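Local structure of putative NADH-flavin reductase (Streptococcus pneumoniae TIGR4, 4R01) at residues M2-I7 with F59-S64; R94-G99 with T147-A152. The protein probably acts as an NADH-flavin reductase, an oxidoreductase with an NAD(P)-binding Rossmann fold. All coordinates share one frame; numbering follows the deposited sequence.

Contact 1 (M2-I7 with F59-S64); sequences MKLAVI and FDAVIS
Strands 3-7 and 61-64 are parallel neighbours in the central sheet of the Rossmann fold, the first strand of the chain beside the fourth. They meet over Leu4 with Ala61, Ala5 with Val62, Val6 with Ile63 and Ile7 with Ser64. Within the strand pairing three backbone bonds join them: Ala5 N to Ala61 O, Ile63 N to Ala5 O, and Ile7 N to Ile63 O. Ile63 N to Ala5 O is the shortest, 2.7 Å and nearly straight at both ends.

At the start of the pairing Asp60 binds both the N and the O of Lys3. Its OD2 takes Lys3 N at 3.1 Å, from above the carboxylate plane. Its own N gives Lys3 O a fourth backbone bond of 2.8 Å, one step before the others. Met2 bends at chi3 (66°), which brings CE back to 3.7 Å from Asp60 CB. The Lys3 ammonium leads away instead, with NZ 6.6 Å from Asp60 OD2.

Phe59 turns one face of its ring to Ala5 CB, which stands 3.6 Å from the centroid, 7° off the normal, a CH-pi contact. On the same face of the sheet, Ile7 CD1 reaches Val62 CG1 at 3.6 Å, and Phe84 of helix 76-88 packs on both residues. On the other face, Leu4 CD2 lies 3.7 Å from Ala61 CB, and Leu195 of helix 184-196 touches Leu4, Ala61 and Ile63. The contact is thus largely apolar on both faces, and the one side-chain hydrogen bond across it, from Lys3 N to Asp60 OD2, ties down the chain just where the pairing begins.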
ATOM      1  N   MET A   2      -5.360 -42.160   0.524  1.00 61.63           N
ATOM      2  CA  MET A   2      -5.710 -41.854  -0.859  1.00 61.85           C
ATOM      3  C   MET A   2      -4.557 -42.166  -1.807  1.00 60.87           C
ATOM      4  O   MET A   2      -3.396 -42.185  -1.402  1.00 60.61           O
ATOM      5  CB  MET A   2      -6.113 -40.382  -1.001  1.00 58.91           C
ATOM      6  CG  MET A   2      -7.316 -39.971  -0.166  1.00 61.30           C
ATOM      7  SD  MET A   2      -7.635 -38.194  -0.227  1.00 69.30           S
ATOM      8  CE  MET A   2      -8.103 -37.988  -1.943  1.00 52.91           C
ATOM      9  N   LYS A   3      -4.885 -42.409  -3.072  1.00 61.63           N
ATOM     10  CA  LYS A   3      -3.867 -42.601  -4.097  1.00 61.06           C
ATOM     11  C   LYS A   3      -3.782 -41.356  -4.974  1.00 59.06           C
ATOM     12  O   LYS A   3      -4.677 -41.082  -5.775  1.00 60.43           O
ATOM     13  CB  LYS A   3      -4.165 -43.843  -4.939  1.00 67.15           C
ATOM     14  CG  LYS A   3      -5.643 -44.169  -5.080  1.00 72.08           C
ATOM     15  CD  LYS A   3      -5.848 -45.551  -5.683  1.00 77.86           C
ATOM     16  CE  LYS A   3      -5.181 -46.633  -4.843  1.00 80.82           C
ATOM     17  NZ  LYS A   3      -5.341 -47.986  -5.449  1.00 86.02           N
ATOM     18  N   LEU A   4      -2.700 -40.604  -4.809  1.00 54.67           N
ATOM     19  CA  LEU A   4      -2.557 -39.309  -5.461  1.00 50.15           C
ATOM     20  C   LEU A   4      -1.448 -39.295  -6.503  1.00 51.45           C
ATOM     21  O   LEU A   4      -0.406 -39.928  -6.332  1.00 52.92           O
ATOM     22  CB  LEU A   4      -2.289 -38.226  -4.417  1.00 46.50           C
ATOM     23  CG  LEU A   4      -3.255 -38.212  -3.232  1.00 47.43           C
ATOM     24  CD1 LEU A   4      -2.859 -37.144  -2.224  1.00 45.43           C
ATOM     25  CD2 LEU A   4      -4.682 -38.011  -3.713  1.00 46.58           C
ATOM     26  N   ALA A   5      -1.685 -38.566  -7.587  1.00 50.16           N
ATOM     27  CA  ALA A   5      -0.667 -38.344  -8.601  1.00 45.97           C
ATOM     28  C   ALA A   5      -0.271 -36.873  -8.604  1.00 44.98           C
ATOM     29  O   ALA A   5      -1.131 -35.989  -8.620  1.00 45.58           O
ATOM     30  CB  ALA A   5      -1.167 -38.770  -9.971  1.00 44.55           C
ATOM     31  N   VAL A   6       1.032 -36.613  -8.573  1.00 40.26           N
ATOM     32  CA  VAL A   6       1.527 -35.244  -8.588  1.00 36.07           C
ATOM     33  C   VAL A   6       2.388 -34.991  -9.820  1.00 38.67           C
ATOM     34  O   VAL A   6       3.485 -35.534  -9.947  1.00 42.27           O
ATOM     35  CB  VAL A   6       2.340 -34.920  -7.322  1.00 37.23           C
ATOM     36  CG1 VAL A   6       2.876 -33.500  -7.388  1.00 36.84           C
ATOM     37  CG2 VAL A   6       1.486 -35.113  -6.079  1.00 37.48           C
ATOM     38  N   ILE A   7       1.874 -34.166 -10.727  1.00 39.02           N
ATOM     39  CA  ILE A   7       2.602 -33.784 -11.930  1.00 37.79           C
ATOM     40  C   ILE A   7       3.680 -32.763 -11.574  1.00 38.78           C
ATOM     41  O   ILE A   7       3.428 -31.839 -10.798  1.00 37.11           O
ATOM     42  CB  ILE A   7       1.654 -33.208 -13.007  1.00 37.72           C
ATOM     43  CG1 ILE A   7       0.978 -34.335 -13.790  1.00 41.63           C
ATOM     44  CG2 ILE A   7       2.413 -32.324 -13.983  1.00 39.30           C
ATOM     45  CD1 ILE A   7      -0.080 -35.092 -13.025  1.00 42.51           C
ATOM     46  N   PHE A  59      -6.583 -43.202  -9.520  1.00 75.15           N
ATOM     47  CA  PHE A  59      -6.187 -42.144  -8.597  1.00 73.44           C
ATOM     48  C   PHE A  59      -7.410 -41.454  -8.003  1.00 73.10           C
ATOM     49  O   PHE A  59      -8.374 -41.165  -8.710  1.00 74.52           O
ATOM     50  CB  PHE A  59      -5.300 -41.110  -9.295  1.00 71.07           C
ATOM     51  CG  PHE A  59      -3.918 -41.604  -9.608  1.00 72.12           C
ATOM     52  CD1 PHE A  59      -2.996 -41.810  -8.596  1.00 72.87           C
ATOM     53  CD2 PHE A  59      -3.538 -41.849 -10.916  1.00 73.10           C
ATOM     54  CE1 PHE A  59      -1.723 -42.263  -8.881  1.00 73.85           C
ATOM     55  CE2 PHE A  59      -2.265 -42.302 -11.209  1.00 74.53           C
ATOM     56  CZ  PHE A  59      -1.356 -42.509 -10.189  1.00 74.42           C
ATOM     57  N   ASP A  60      -7.367 -41.195  -6.701  1.00 70.25           N
ATOM     58  CA  ASP A  60      -8.430 -40.443  -6.047  1.00 69.93           C
ATOM     59  C   ASP A  60      -8.371 -38.981  -6.472  1.00 63.80           C
ATOM     60  O   ASP A  60      -9.401 -38.329  -6.651  1.00 64.24           O
ATOM     61  CB  ASP A  60      -8.320 -40.562  -4.527  1.00 64.43           C
ATOM     62  CG  ASP A  60      -8.665 -41.948  -4.028  1.00 72.28           C
ATOM     63  OD1 ASP A  60      -9.629 -42.545  -4.552  1.00 77.43           O
ATOM     64  OD2 ASP A  60      -7.971 -42.440  -3.116  1.00 72.82           O
ATOM     65  N   ALA A  61      -7.155 -38.473  -6.639  1.00 56.89           N
ATOM     66  CA  ALA A  61      -6.959 -37.094  -7.057  1.00 52.21           C
ATOM     67  C   ALA A  61      -5.636 -36.915  -7.791  1.00 47.92           C
ATOM     68  O   ALA A  61      -4.655 -37.601  -7.503  1.00 47.96           O
ATOM     69  CB  ALA A  61      -7.026 -36.161  -5.854  1.00 51.18           C
ATOM     70  N   VAL A  62      -5.622 -35.987  -8.741  1.00 46.17           N
ATOM     71  CA  VAL A  62      -4.409 -35.640  -9.468  1.00 43.53           C
ATOM     72  C   VAL A  62      -4.047 -34.180  -9.207  1.00 44.52           C
ATOM     73  O   VAL A  62      -4.842 -33.281  -9.477  1.00 45.43           O
ATOM     74  CB  VAL A  62      -4.573 -35.877 -10.980  1.00 43.45           C
ATOM     75  CG1 VAL A  62      -3.418 -35.261 -11.744  1.00 39.10           C
ATOM     76  CG2 VAL A  62      -4.686 -37.368 -11.276  1.00 47.34           C
ATOM     77  N   ILE A  63      -2.850 -33.949  -8.671  1.00 43.87           N
ATOM     78  CA  ILE A  63      -2.406 -32.597  -8.346  1.00 42.12           C
ATOM     79  C   ILE A  63      -1.325 -32.121  -9.306  1.00 40.81           C
ATOM     80  O   ILE A  63      -0.224 -32.668  -9.335  1.00 41.47           O
ATOM     81  CB  ILE A  63      -1.855 -32.496  -6.905  1.00 43.82           C
ATOM     82  CG1 ILE A  63      -2.906 -32.935  -5.882  1.00 45.22           C
ATOM     83  CG2 ILE A  63      -1.382 -31.078  -6.614  1.00 35.81           C
ATOM     84  CD1 ILE A  63      -2.809 -34.393  -5.489  1.00 45.61           C
ATOM     85  N   SER A  64      -1.639 -31.096 -10.089  1.00 37.66           N
ATOM     86  CA  SER A  64      -0.667 -30.553 -11.025  1.00 36.43           C
ATOM     87  C   SER A  64       0.083 -29.374 -10.419  1.00 40.00           C
ATOM     88  O   SER A  64      -0.505 -28.342 -10.092  1.00 42.29           O
ATOM     89  CB  SER A  64      -1.344 -30.130 -12.327  1.00 33.32           C
ATOM     90  OG  SER A  64      -0.408 -29.518 -13.197  1.00 34.51           O
TER

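Contact 2 (R94-G99 with T147-A152); sequences RFLVVG and TFVSPA
Phe148 turns its ring over the backbone of Gly99. Its CG is anti to the backbone N (chi1 -156°), which carries the ring along the strand toward the glycine. Phe148 CZ comes to 3.4 Å from Gly99 CA, and Gly99 N lies over one face of the ring. Gly99 has no side chain, and the ring packs directly on its backbone. Val97 meets the same ring with CG1, 3.7 Å from Phe148 CE1. Leu138 of helix 125-138 touches both Val97 and Phe148 on this face.

Strands 94-98 and 145-150 are parallel neighbours in the middle of the Rossmann sheet, joined by a beta-alpha-beta crossover through helix 125-138. Four backbone bonds link them: Thr147 N to Phe95 O, Val97 N to Thr147 O, Val149 N to Val97 O, and Gly99 N to Val149 O. In the last, 3.1 Å long, the donor stands 54° out of the carbonyl plane. Val149 O also bonds Tyr187 OH of helix 184-196. Just beyond, Pro151 CD sits 3.1 Å from Gly99 O.

On the other face, Leu96 and Thr147 lie side by side and point the same way, and Leu96 CG lies 4.1 Å from Thr147 CB. Leu195 and Leu191 of helix 184-196 pack on Leu96. Arg94 crosses Thr147 obliquely. Its chain bends at chi3 and delivers NH2 to Thr147 OG1 at 3.2 Å, 19° out of the guanidinium plane. Stronger partners lie outside: NH2 forms a salt bridge with Glu194, and Thr147 OG1 bonds His200 O. The buried NE of Arg94 has no partner in the model.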
ATOM      1  N   ARG A  94     -10.615 -36.115  -8.643  1.00 53.05           N
ATOM      2  CA  ARG A  94     -10.379 -34.698  -8.386  1.00 48.28           C
ATOM      3  C   ARG A  94      -9.106 -34.217  -9.070  1.00 47.81           C
ATOM      4  O   ARG A  94      -8.109 -34.936  -9.124  1.00 54.33           O
ATOM      5  CB  ARG A  94     -10.293 -34.430  -6.882  1.00 45.73           C
ATOM      6  CG  ARG A  94     -11.620 -34.542  -6.152  1.00 47.60           C
ATOM      7  CD  ARG A  94     -11.531 -33.946  -4.757  1.00 48.75           C
ATOM      8  NE  ARG A  94     -11.205 -32.521  -4.788  1.00 45.72           N
ATOM      9  CZ  ARG A  94     -11.035 -31.773  -3.701  1.00 44.93           C
ATOM     10  NH1 ARG A  94     -11.162 -32.313  -2.497  1.00 45.89           N
ATOM     11  NH2 ARG A  94     -10.739 -30.485  -3.817  1.00 43.21           N
ATOM     12  N   PHE A  95      -9.143 -33.000  -9.595  1.00 41.44           N
ATOM     13  CA  PHE A  95      -7.984 -32.427 -10.265  1.00 43.85           C
ATOM     14  C   PHE A  95      -7.629 -31.073  -9.659  1.00 43.03           C
ATOM     15  O   PHE A  95      -8.290 -30.071  -9.928  1.00 42.79           O
ATOM     16  CB  PHE A  95      -8.247 -32.299 -11.766  1.00 47.60           C
ATOM     17  CG  PHE A  95      -7.181 -31.545 -12.510  1.00 46.02           C
ATOM     18  CD1 PHE A  95      -5.876 -32.011 -12.542  1.00 44.25           C
ATOM     19  CD2 PHE A  95      -7.489 -30.380 -13.191  1.00 44.24           C
ATOM     20  CE1 PHE A  95      -4.894 -31.321 -13.229  1.00 42.61           C
ATOM     21  CE2 PHE A  95      -6.514 -29.687 -13.883  1.00 44.38           C
ATOM     22  CZ  PHE A  95      -5.214 -30.158 -13.901  1.00 42.90           C
ATOM     23  N   LEU A  96      -6.587 -31.055  -8.833  1.00 43.60           N
ATOM     24  CA  LEU A  96      -6.159 -29.833  -8.161  1.00 41.30           C
ATOM     25  C   LEU A  96      -5.018 -29.166  -8.908  1.00 39.54           C
ATOM     26  O   LEU A  96      -4.128 -29.838  -9.427  1.00 41.89           O
ATOM     27  CB  LEU A  96      -5.734 -30.123  -6.720  1.00 41.51           C
ATOM     28  CG  LEU A  96      -6.826 -30.122  -5.647  1.00 42.16           C
ATOM     29  CD1 LEU A  96      -7.782 -31.291  -5.826  1.00 46.16           C
ATOM     30  CD2 LEU A  96      -6.203 -30.139  -4.261  1.00 40.98           C
ATOM     31  N   VAL A  97      -5.051 -27.840  -8.959  1.00 37.27           N
ATOM     32  CA  VAL A  97      -4.011 -27.076  -9.634  1.00 38.02           C
ATOM     33  C   VAL A  97      -3.317 -26.124  -8.671  1.00 36.01           C
ATOM     34  O   VAL A  97      -3.974 -25.369  -7.955  1.00 36.74           O
ATOM     35  CB  VAL A  97      -4.579 -26.256 -10.812  1.00 38.97           C
ATOM     36  CG1 VAL A  97      -3.470 -25.475 -11.501  1.00 37.75           C
ATOM     37  CG2 VAL A  97      -5.286 -27.164 -11.799  1.00 41.32           C
ATOM     38  N   VAL A  98      -1.990 -26.173  -8.646  1.00 32.95           N
ATOM     39  CA  VAL A  98      -1.212 -25.160  -7.948  1.00 27.56           C
ATOM     40  C   VAL A  98      -1.214 -23.901  -8.797  1.00 29.40           C
ATOM     41  O   VAL A  98      -0.546 -23.839  -9.831  1.00 27.48           O
ATOM     42  CB  VAL A  98       0.229 -25.611  -7.686  1.00 26.49           C
ATOM     43  CG1 VAL A  98       1.016 -24.497  -7.015  1.00 24.33           C
ATOM     44  CG2 VAL A  98       0.237 -26.874  -6.835  1.00 28.34           C
ATOM     45  N   GLY A  99      -1.979 -22.902  -8.368  1.00 30.35           N
ATOM     46  CA  GLY A  99      -2.208 -21.731  -9.190  1.00 31.99           C
ATOM     47  C   GLY A  99      -1.380 -20.516  -8.831  1.00 34.54           C
ATOM     48  O   GLY A  99      -0.312 -20.632  -8.231  1.00 33.75           O
ATOM     49  N   THR A 147     -10.189 -28.007  -8.831  1.00 48.71           N
ATOM     50  CA  THR A 147     -10.031 -27.048  -7.747  1.00 43.69           C
ATOM     51  C   THR A 147      -8.732 -26.271  -7.927  1.00 43.18           C
ATOM     52  O   THR A 147      -7.640 -26.832  -7.824  1.00 45.46           O
ATOM     53  CB  THR A 147     -10.044 -27.728  -6.362  1.00 39.14           C
ATOM     54  OG1 THR A 147     -11.303 -28.380  -6.160  1.00 40.59           O
ATOM     55  CG2 THR A 147      -9.841 -26.696  -5.262  1.00 37.51           C
ATOM     56  N   PHE A 148      -8.868 -24.979  -8.210  1.00 36.29           N
ATOM     57  CA  PHE A 148      -7.729 -24.086  -8.378  1.00 34.45           C
ATOM     58  C   PHE A 148      -7.274 -23.576  -7.016  1.00 36.16           C
ATOM     59  O   PHE A 148      -8.054 -22.966  -6.286  1.00 38.92           O
ATOM     60  CB  PHE A 148      -8.106 -22.915  -9.288  1.00 32.81           C
ATOM     61  CG  PHE A 148      -6.934 -22.271  -9.975  1.00 30.32           C
ATOM     62  CD1 PHE A 148      -6.358 -22.864 -11.089  1.00 30.14           C
ATOM     63  CD2 PHE A 148      -6.422 -21.066  -9.520  1.00 29.47           C
ATOM     64  CE1 PHE A 148      -5.287 -22.274 -11.732  1.00 30.03           C
ATOM     65  CE2 PHE A 148      -5.349 -20.468 -10.160  1.00 29.99           C
ATOM     66  CZ  PHE A 148      -4.784 -21.074 -11.271  1.00 32.71           C
ATOM     67  N   VAL A 149      -6.017 -23.827  -6.666  1.00 31.65           N
ATOM     68  CA  VAL A 149      -5.525 -23.436  -5.352  1.00 30.15           C
ATOM     69  C   VAL A 149      -4.518 -22.292  -5.442  1.00 29.54           C
ATOM     70  O   VAL A 149      -3.323 -22.511  -5.624  1.00 29.43           O
ATOM     71  CB  VAL A 149      -4.883 -24.623  -4.619  1.00 25.79           C
ATOM     72  CG1 VAL A 149      -4.531 -24.235  -3.194  1.00 25.55           C
ATOM     73  CG2 VAL A 149      -5.824 -25.814  -4.631  1.00 30.27           C
ATOM     74  N   SER A 150      -5.020 -21.068  -5.311  1.00 30.06           N
ATOM     75  CA  SER A 150      -4.173 -19.883  -5.350  1.00 27.79           C
ATOM     76  C   SER A 150      -3.341 -19.750  -4.083  1.00 27.19           C
ATOM     77  O   SER A 150      -3.859 -19.896  -2.977  1.00 30.19           O
ATOM     78  CB  SER A 150      -5.022 -18.624  -5.547  1.00 25.05           C
ATOM     79  OG  SER A 150      -5.457 -18.505  -6.887  1.00 25.16           O
ATOM     80  N   PRO A 151      -2.040 -19.476  -4.241  1.00 29.47           N
ATOM     81  CA  PRO A 151      -1.177 -19.195  -3.095  1.00 29.81           C
ATOM     82  C   PRO A 151      -1.293 -17.728  -2.708  1.00 30.49           C
ATOM     83  O   PRO A 151      -2.091 -17.003  -3.309  1.00 26.91           O
ATOM     84  CB  PRO A 151       0.218 -19.519  -3.626  1.00 28.49           C
ATOM     85  CG  PRO A 151       0.135 -19.136  -5.072  1.00 27.69           C
ATOM     86  CD  PRO A 151      -1.297 -19.409  -5.511  1.00 28.52           C
ATOM     87  N   ALA A 152      -0.507 -17.292  -1.730  1.00 30.93           N
ATOM     88  CA  ALA A 152      -0.499 -15.890  -1.345  1.00 30.06           C
ATOM     89  C   ALA A 152       0.310 -15.080  -2.350  1.00 30.87           C
ATOM     90  O   ALA A 152       0.935 -15.645  -3.247  1.00 28.65           O
ATOM     91  CB  ALA A 152       0.061 -15.725   0.050  1.00 27.72           C
TER

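Overall arrangement
Both contacts are parallel strand pairs of one sheet, and both are largely buried. Contact 2 is the more central: its centre lies about 3 Å from the centre of the chain, that of contact 1 about 12 Å. Their centres are about 13 Å apart. Strands 61-64 and 94-98 are neighbours, with probable hydrogen bonds from Val62 N to Arg94 O and from Ser64 N to Leu96 O, so the four strands run side by side. Helix 184-196 packs on one face of both. The other face meets helix 76-88 at contact 1 and helix 125-138 at contact 2. Polar side chains also differ: an aspartate grips the backbone in contact 1, while an arginine meets a threonine in contact 2.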